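Local coordinates for polyphosphate kinase (Porphyromonas gingivalis, PDB 2O8R), which probably catalyses the reversible transfer of the terminal phosphate of ATP onto a growing chain of inorganic polyphosphate, with magnesium as cofactor, at residues T54-V57 / A58-Q61; K128-L131 / R132-F135; L523-R526 / E527-N530. The protein carries 3 engineered substitutions. All coordinates share one frame; numbering follows the deposited sequence.

Interaction 1 (T54-V57 / A58-Q61); sequences TVRV and AYHQ
Arg56 and His60 meet one turn apart on helix 35-63, a helix of the N-terminal domain of the PPK1 family that has a wider pi-type turn at residues 54-57. Tyr59 N reaches Val55 O only weakly, at 3.4 Å, which is consistent with the irregular turn, whereas His60 N to Arg56 O is straighter, with an N-H...O angle of 164°. Gln61 N bonds Val57 O at 2.9 Å.

The polar side chains gather round one acid. The Arg56 guanidinium and the His60 imidazole stand almost perpendicular, their planes 83° apart, with Arg56 NE 3.8 Å from His60 NE2. Both nitrogens share Asp14 as a partner: OD1 makes a salt bridge with Arg56 NE, and OD2 is hydrogen-bonded to His60 NE2. Bent at chi2 (68°), the long arginine chain passes across the histidine and brings its head to the same carboxylate. Tyr59 CD2 lies over one face of the Arg56 guanidinium, 4.2 Å from its plane and offset toward the rim. A sulfate ion, probably from the crystallisation liquor, lies about 4 Å from the Arg56 side chain; such an ion can mark an anion-binding spot.

Apolar packing belongs to neighbouring positions. Val57, buried and branched at CB, packs on Ile87 of helix 83-112, and His60 also touches that helix through Ile83 and Leu84. Ala58, Val57 and Gln61 touch Thr267, and Ala58 CB rests 3.5 Å from Thr54 O.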
loop_
_atom_site.group_PDB
_atom_site.type_symbol
_atom_site.label_atom_id
_atom_site.label_comp_id
_atom_site.label_asym_id
_atom_site.label_seq_id
_atom_site.Cartn_x
_atom_site.Cartn_y
_atom_site.Cartn_z
ATOM N N THR A 54 21.758 6.456 7.696
ATOM C CA THR A 54 20.844 7.606 7.820
ATOM C C THR A 54 20.541 8.072 9.241
ATOM O O THR A 54 20.114 9.209 9.429
ATOM C CB THR A 54 19.505 7.445 7.045
ATOM O OG1 THR A 54 18.586 6.654 7.804
ATOM C CG2 THR A 54 19.726 6.833 5.679
ATOM N N VAL A 55 20.762 7.215 10.238
ATOM C CA VAL A 55 20.529 7.621 11.632
ATOM C C VAL A 55 21.807 7.704 12.484
ATOM O O VAL A 55 21.945 8.572 13.353
ATOM C CB VAL A 55 19.431 6.761 12.352
ATOM C CG1 VAL A 55 18.646 5.912 11.356
ATOM C CG2 VAL A 55 20.020 5.894 13.444
ATOM N N ARG A 56 22.749 6.815 12.216
ATOM C CA ARG A 56 23.878 6.647 13.099
ATOM C C ARG A 56 25.099 7.415 12.593
ATOM O O ARG A 56 25.722 8.153 13.358
ATOM C CB ARG A 56 24.155 5.156 13.273
ATOM C CG ARG A 56 24.956 4.793 14.464
ATOM C CD ARG A 56 24.240 5.032 15.776
ATOM N NE ARG A 56 25.260 5.195 16.810
ATOM C CZ ARG A 56 25.083 5.795 17.981
ATOM N NH1 ARG A 56 23.900 6.301 18.313
ATOM N NH2 ARG A 56 26.101 5.880 18.823
ATOM N N VAL A 57 25.425 7.264 11.309
ATOM C CA VAL A 57 26.536 8.001 10.708
ATOM C C VAL A 57 26.191 9.487 10.666
ATOM O O VAL A 57 27.040 10.344 10.948
ATOM C CB VAL A 57 26.918 7.446 9.306
ATOM C CG1 VAL A 57 27.568 8.512 8.429
ATOM C CG2 VAL A 57 27.848 6.260 9.447
ATOM N N ALA A 58 24.928 9.775 10.356
ATOM C CA ALA A 58 24.404 11.136 10.371
ATOM C C ALA A 58 24.584 11.796 11.736
ATOM O O ALA A 58 25.054 12.938 11.818
ATOM C CB ALA A 58 22.940 11.145 9.970
ATOM N N TYR A 59 24.217 11.070 12.794
ATOM C CA TYR A 59 24.417 11.534 14.163
ATOM C C TYR A 59 25.863 11.932 14.427
ATOM O O TYR A 59 26.129 13.024 14.928
ATOM C CB TYR A 59 23.977 10.480 15.178
ATOM C CG TYR A 59 24.485 10.753 16.580
ATOM C CD1 TYR A 59 23.856 11.685 17.406
ATOM C CD2 TYR A 59 25.597 10.077 17.080
ATOM C CE1 TYR A 59 24.327 11.940 18.687
ATOM C CE2 TYR A 59 26.073 10.322 18.351
ATOM C CZ TYR A 59 25.438 11.253 19.151
ATOM O OH TYR A 59 25.926 11.490 20.415
ATOM N N HIS A 60 26.793 11.047 14.079
ATOM C CA HIS A 60 28.213 11.320 14.269
ATOM C C HIS A 60 28.720 12.460 13.396
ATOM O O HIS A 60 29.713 13.104 13.727
ATOM C CB HIS A 60 29.037 10.070 14.006
ATOM C CG HIS A 60 28.810 8.980 15.000
ATOM N ND1 HIS A 60 28.712 9.219 16.353
ATOM C CD2 HIS A 60 28.676 7.642 14.844
ATOM C CE1 HIS A 60 28.524 8.076 16.988
ATOM N NE2 HIS A 60 28.502 7.102 16.095
ATOM N N GLN A 61 28.042 12.702 12.280
ATOM C CA GLN A 61 28.388 13.822 11.416
ATOM C C GLN A 61 27.887 15.140 11.993
ATOM O O GLN A 61 28.530 16.181 11.833
ATOM C CB GLN A 61 27.833 13.606 10.011
ATOM C CG GLN A 61 28.578 12.540 9.231
ATOM C CD GLN A 61 27.869 12.166 7.963
ATOM O OE1 GLN A 61 28.495 11.753 6.988
ATOM N NE2 GLN A 61 26.547 12.312 7.959
#

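Interaction 2 (K128-L131 / R132-F135); sequences KAYL and RRFF
Tyr130 and Phe134 both carry CG opposite the backbone nitrogen (chi1 178° and -170°), and because they stand four positions apart, about one turn, this choice makes the two rings run out together from the helix. Their planes are near parallel, 23° apart, but slid past one another: the centroids stand 5.8 Å apart and the rings barely overlap. The touch is therefore made at one end, where Tyr130 OH comes within 3.8 Å of Phe134 CD1. Arg133 approaches the tyrosine on a different line. Bent at chi3, its chain swings NH1 to 3.7 Å from Tyr130 CE1, and the tyrosine carbon lies at the edge of the guanidinium, near its plane, with the ring itself steeply inclined to that plane. The charge is engaged further along the helix, since Arg133 NE forms a salt bridge with Glu137.

Helix 125-139 of the polyphosphate kinase middle domain is amphipathic here. Lys128, Ala129, Arg132 and Arg133 are exposed, as suits charged chains and a small alanine at the surface, while Leu131, Phe134 and Phe135 are buried. Leu131 and Tyr130 lean on Leu195 of strand 192-195, and Phe134 on Val193 of the same strand. Phe135 stacks with His216 and meets Ile212, whereas Phe134 also packs on Phe410 of the second subunit, the one residue of this contact that reaches it.

Regular backbone bonds hold these side chains in step. Arg132 N to Lys128 O and Arg133 N to Ala129 O link the exposed positions, Phe134 N reaches Tyr130 O at 2.8 Å, and Phe135 N bonds Leu131 O.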
loop_
_atom_site.group_PDB
_atom_site.type_symbol
_atom_site.label_atom_id
_atom_site.label_comp_id
_atom_site.label_asym_id
_atom_site.label_seq_id
_atom_site.Cartn_x
_atom_site.Cartn_y
_atom_site.Cartn_z
ATOM N N LYS A 128 18.728 -8.751 -27.681
ATOM C CA LYS A 128 19.004 -7.392 -28.164
ATOM C C LYS A 128 17.764 -6.709 -28.753
ATOM O O LYS A 128 17.421 -5.599 -28.357
ATOM C CB LYS A 128 20.133 -7.388 -29.195
ATOM C CG LYS A 128 21.482 -7.815 -28.638
ATOM C CD LYS A 128 22.576 -7.760 -29.692
ATOM C CE LYS A 128 22.857 -6.342 -30.166
ATOM N NZ LYS A 128 23.917 -6.347 -31.211
ATOM N N ALA A 129 17.094 -7.384 -29.682
ATOM C CA ALA A 129 15.881 -6.859 -30.302
ATOM C C ALA A 129 14.844 -6.512 -29.248
ATOM O O ALA A 129 14.261 -5.429 -29.270
ATOM C CB ALA A 129 15.319 -7.856 -31.266
ATOM N N TYR A 130 14.644 -7.427 -28.306
ATOM C CA TYR A 130 13.697 -7.210 -27.230
ATOM C C TYR A 130 14.000 -5.941 -26.433
ATOM O O TYR A 130 13.147 -5.069 -26.308
ATOM C CB TYR A 130 13.659 -8.412 -26.292
ATOM C CG TYR A 130 12.725 -8.188 -25.140
ATOM C CD1 TYR A 130 11.355 -8.296 -25.316
ATOM C CD2 TYR A 130 13.207 -7.832 -23.881
ATOM C CE1 TYR A 130 10.487 -8.085 -24.269
ATOM C CE2 TYR A 130 12.346 -7.613 -22.829
ATOM C CZ TYR A 130 10.981 -7.745 -23.027
ATOM O OH TYR A 130 10.096 -7.536 -21.992
ATOM N N LEU A 131 15.221 -5.850 -25.910
ATOM C CA LEU A 131 15.630 -4.740 -25.044
ATOM C C LEU A 131 15.596 -3.397 -25.736
ATOM O O LEU A 131 15.209 -2.404 -25.136
ATOM C CB LEU A 131 17.014 -4.996 -24.446
ATOM C CG LEU A 131 16.965 -6.093 -23.375
ATOM C CD1 LEU A 131 18.333 -6.617 -22.999
ATOM C CD2 LEU A 131 16.254 -5.549 -22.164
ATOM N N ARG A 132 15.977 -3.376 -27.007
ATOM C CA ARG A 132 15.890 -2.165 -27.812
ATOM C C ARG A 132 14.444 -1.716 -27.906
ATOM O O ARG A 132 14.158 -0.522 -27.827
ATOM C CB ARG A 132 16.485 -2.394 -29.199
ATOM C CG ARG A 132 16.434 -1.211 -30.114
ATOM C CD ARG A 132 17.593 -1.237 -31.089
ATOM N NE ARG A 132 17.199 -0.735 -32.405
ATOM C CZ ARG A 132 18.008 -0.663 -33.462
ATOM N NH1 ARG A 132 19.281 -1.047 -33.368
ATOM N NH2 ARG A 132 17.542 -0.208 -34.617
ATOM N N ARG A 133 13.525 -2.669 -28.038
ATOM C CA ARG A 133 12.104 -2.306 -28.088
ATOM C C ARG A 133 11.704 -1.784 -26.723
ATOM O O ARG A 133 11.141 -0.687 -26.614
ATOM C CB ARG A 133 11.228 -3.496 -28.490
ATOM C CG ARG A 133 9.961 -3.134 -29.243
ATOM C CD ARG A 133 8.870 -4.188 -29.058
ATOM N NE ARG A 133 8.110 -3.950 -27.827
ATOM C CZ ARG A 133 8.328 -4.548 -26.653
ATOM N NH1 ARG A 133 9.288 -5.458 -26.517
ATOM N NH2 ARG A 133 7.572 -4.238 -25.605
ATOM N N PHE A 134 12.066 -2.563 -25.696
ATOM C CA PHE A 134 11.738 -2.288 -24.294
ATOM C C PHE A 134 12.227 -0.922 -23.888
ATOM O O PHE A 134 11.473 -0.130 -23.318
ATOM C CB PHE A 134 12.380 -3.338 -23.394
ATOM C CG PHE A 134 11.924 -3.297 -21.950
ATOM C CD1 PHE A 134 10.703 -3.832 -21.575
ATOM C CD2 PHE A 134 12.748 -2.776 -20.960
ATOM C CE1 PHE A 134 10.304 -3.826 -20.255
ATOM C CE2 PHE A 134 12.347 -2.765 -19.635
ATOM C CZ PHE A 134 11.131 -3.298 -19.284
ATOM N N PHE A 135 13.492 -0.643 -24.188
ATOM C CA PHE A 135 14.025 0.659 -23.889
ATOM C C PHE A 135 13.169 1.716 -24.560
ATOM O O PHE A 135 12.727 2.656 -23.898
ATOM C CB PHE A 135 15.482 0.823 -24.302
ATOM C CG PHE A 135 15.984 2.210 -24.090
ATOM C CD1 PHE A 135 16.358 2.633 -22.820
ATOM C CD2 PHE A 135 16.022 3.121 -25.135
ATOM C CE1 PHE A 135 16.805 3.935 -22.599
ATOM C CE2 PHE A 135 16.466 4.422 -24.923
ATOM C CZ PHE A 135 16.862 4.829 -23.647
#

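Interaction 3 (L523-R526 / E527-N530); sequences LIER and EIEN
Glu525 and Ile528 cross on helix 516-532, which packs against the mixed beta-sheet of the second C-terminal domain, a domain of the phospholipase D clan. The apolar packing is made by three aliphatic chains. Leu523 and Ile524 are buried, both on Phe603 of strand 600-603, with Ile524 also on Gln554 and Ala558 of helix 549-560. Ile528 continues outward to Arg557 of that helix and to Ala561. Aliphatic chains suit this seat between the sheet and a neighbouring helix.

Charged and polar groups reach past these hydrocarbons to partners in other elements. Glu525, bent at chi2 (-55°), turns its carboxylate back over Ile528, so that a methyl carbon, Ile528 CD1, lies 3.5 Å from Glu525 OE1, while Glu525 OE2 makes a salt bridge with Arg557. Arg526 extends to Glu610 of strand 610-614. Asn530 follows the arginine out from the helix, its amide plane turned 38° from the guanidinium. The buried Glu527 has its oxygens engaged by main-chain nitrogens, OE1 by Tyr538 N and OE2 by Asn605 N, which satisfies a carboxylate that would otherwise be costly inside the fold. Glu529 OE2 stands 4.7 Å from Glu525 OE1, a separation of like charges that the salt bridge of Glu525 with Arg557 would probably ease.

Backbone hydrogen bonds tie the turns together. Ile524 O accepts from Ile528 N and, weakly, from Glu527 N. Glu529 N to Glu525 O is the straightest of the set, with an N-H...O angle of 169°, and Asn530 N bonds Arg526 O at 3.1 Å.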
loop_
_atom_site.group_PDB
_atom_site.type_symbol
_atom_site.label_atom_id
_atom_site.label_comp_id
_atom_site.label_asym_id
_atom_site.label_seq_id
_atom_site.Cartn_x
_atom_site.Cartn_y
_atom_site.Cartn_z
ATOM N N LEU A 523 17.601 -9.703 41.223
ATOM C CA LEU A 523 17.777 -11.009 40.586
ATOM C C LEU A 523 19.252 -11.371 40.327
ATOM O O LEU A 523 19.673 -12.496 40.617
ATOM C CB LEU A 523 16.989 -11.069 39.273
ATOM C CG LEU A 523 15.459 -11.103 39.321
ATOM C CD1 LEU A 523 14.852 -10.548 38.031
ATOM C CD2 LEU A 523 14.940 -12.510 39.581
ATOM N N ILE A 524 20.029 -10.427 39.788
ATOM C CA ILE A 524 21.447 -10.674 39.527
ATOM C C ILE A 524 22.217 -10.820 40.829
ATOM O O ILE A 524 23.053 -11.720 40.970
ATOM C CB ILE A 524 22.102 -9.553 38.698
ATOM C CG1 ILE A 524 21.490 -9.503 37.294
ATOM C CG2 ILE A 524 23.604 -9.789 38.608
ATOM C CD1 ILE A 524 21.892 -8.286 36.476
ATOM N N GLU A 525 21.923 -9.925 41.771
ATOM C CA GLU A 525 22.548 -9.939 43.078
ATOM C C GLU A 525 22.324 -11.268 43.790
ATOM O O GLU A 525 23.255 -11.835 44.366
ATOM C CB GLU A 525 22.025 -8.804 43.950
ATOM C CG GLU A 525 22.679 -7.462 43.717
ATOM C CD GLU A 525 24.188 -7.487 43.849
ATOM O OE1 GLU A 525 24.749 -8.378 44.527
ATOM O OE2 GLU A 525 24.822 -6.585 43.275
ATOM N N ARG A 526 21.092 -11.769 43.733
ATOM C CA ARG A 526 20.749 -13.031 44.374
ATOM C C ARG A 526 21.639 -14.183 43.920
ATOM O O ARG A 526 21.974 -15.063 44.721
ATOM C CB ARG A 526 19.285 -13.372 44.146
ATOM C CG ARG A 526 18.885 -14.711 44.731
ATOM C CD ARG A 526 17.403 -14.837 44.837
ATOM N NE ARG A 526 16.790 -14.893 43.520
ATOM C CZ ARG A 526 15.522 -15.209 43.305
ATOM N NH1 ARG A 526 14.732 -15.513 44.326
ATOM N NH2 ARG A 526 15.050 -15.228 42.067
ATOM N N GLU A 527 22.031 -14.162 42.646
ATOM C CA GLU A 527 22.943 -15.172 42.108
ATOM C C GLU A 527 24.326 -14.975 42.688
ATOM O O GLU A 527 25.008 -15.955 42.985
ATOM C CB GLU A 527 23.020 -15.135 40.575
ATOM C CG GLU A 527 21.705 -15.314 39.856
ATOM C CD GLU A 527 21.153 -16.723 39.954
ATOM O OE1 GLU A 527 21.946 -17.683 39.796
ATOM O OE2 GLU A 527 19.920 -16.858 40.179
ATOM N N ILE A 528 24.738 -13.714 42.854
ATOM C CA ILE A 528 26.051 -13.433 43.448
ATOM C C ILE A 528 26.129 -13.997 44.861
ATOM O O ILE A 528 27.079 -14.705 45.194
ATOM C CB ILE A 528 26.389 -11.928 43.487
ATOM C CG1 ILE A 528 26.485 -11.350 42.076
ATOM C CG2 ILE A 528 27.696 -11.698 44.256
ATOM C CD1 ILE A 528 26.715 -9.868 42.066
ATOM N N GLU A 529 25.109 -13.696 45.662
ATOM C CA GLU A 529 24.990 -14.189 47.033
ATOM C C GLU A 529 25.100 -15.699 47.094
ATOM O O GLU A 529 25.914 -16.238 47.838
ATOM C CB GLU A 529 23.649 -13.774 47.632
ATOM C CG GLU A 529 23.437 -12.274 47.688
ATOM C CD GLU A 529 21.967 -11.901 47.662
ATOM O OE1 GLU A 529 21.172 -12.548 48.378
ATOM O OE2 GLU A 529 21.605 -10.959 46.925
ATOM N N ASN A 530 24.288 -16.369 46.289
ATOM C CA ASN A 530 24.225 -17.820 46.276
ATOM C C ASN A 530 25.584 -18.477 46.079
ATOM O O ASN A 530 25.854 -19.535 46.647
ATOM C CB ASN A 530 23.245 -18.299 45.196
ATOM C CG ASN A 530 21.784 -17.983 45.527
ATOM O OD1 ASN A 530 20.890 -18.296 44.745
ATOM N ND2 ASN A 530 21.540 -17.358 46.679
#

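Overall arrangement
All three contacts are single helical turns, yet they belong to three different helices and three family domains, and none touches another. Interaction 1 lies at the surface, nearest the centre of the chain, and its chemistry is polar, an arginine and a histidine sharing one aspartate. Interaction 2 is partly buried and divides into a charged side and an aromatic side, the latter reaching the second subunit. Interaction 3 is the most buried, mixing aliphatic packing with Glu525 in a salt bridge and Glu527 held by main-chain N-H groups. Interactions 2 and 3 sit on opposite sides of the chain's centre, about 71 Å apart between centres, whereas interaction 1 is about 42 Å from interaction 2 and 39 Å from interaction 3.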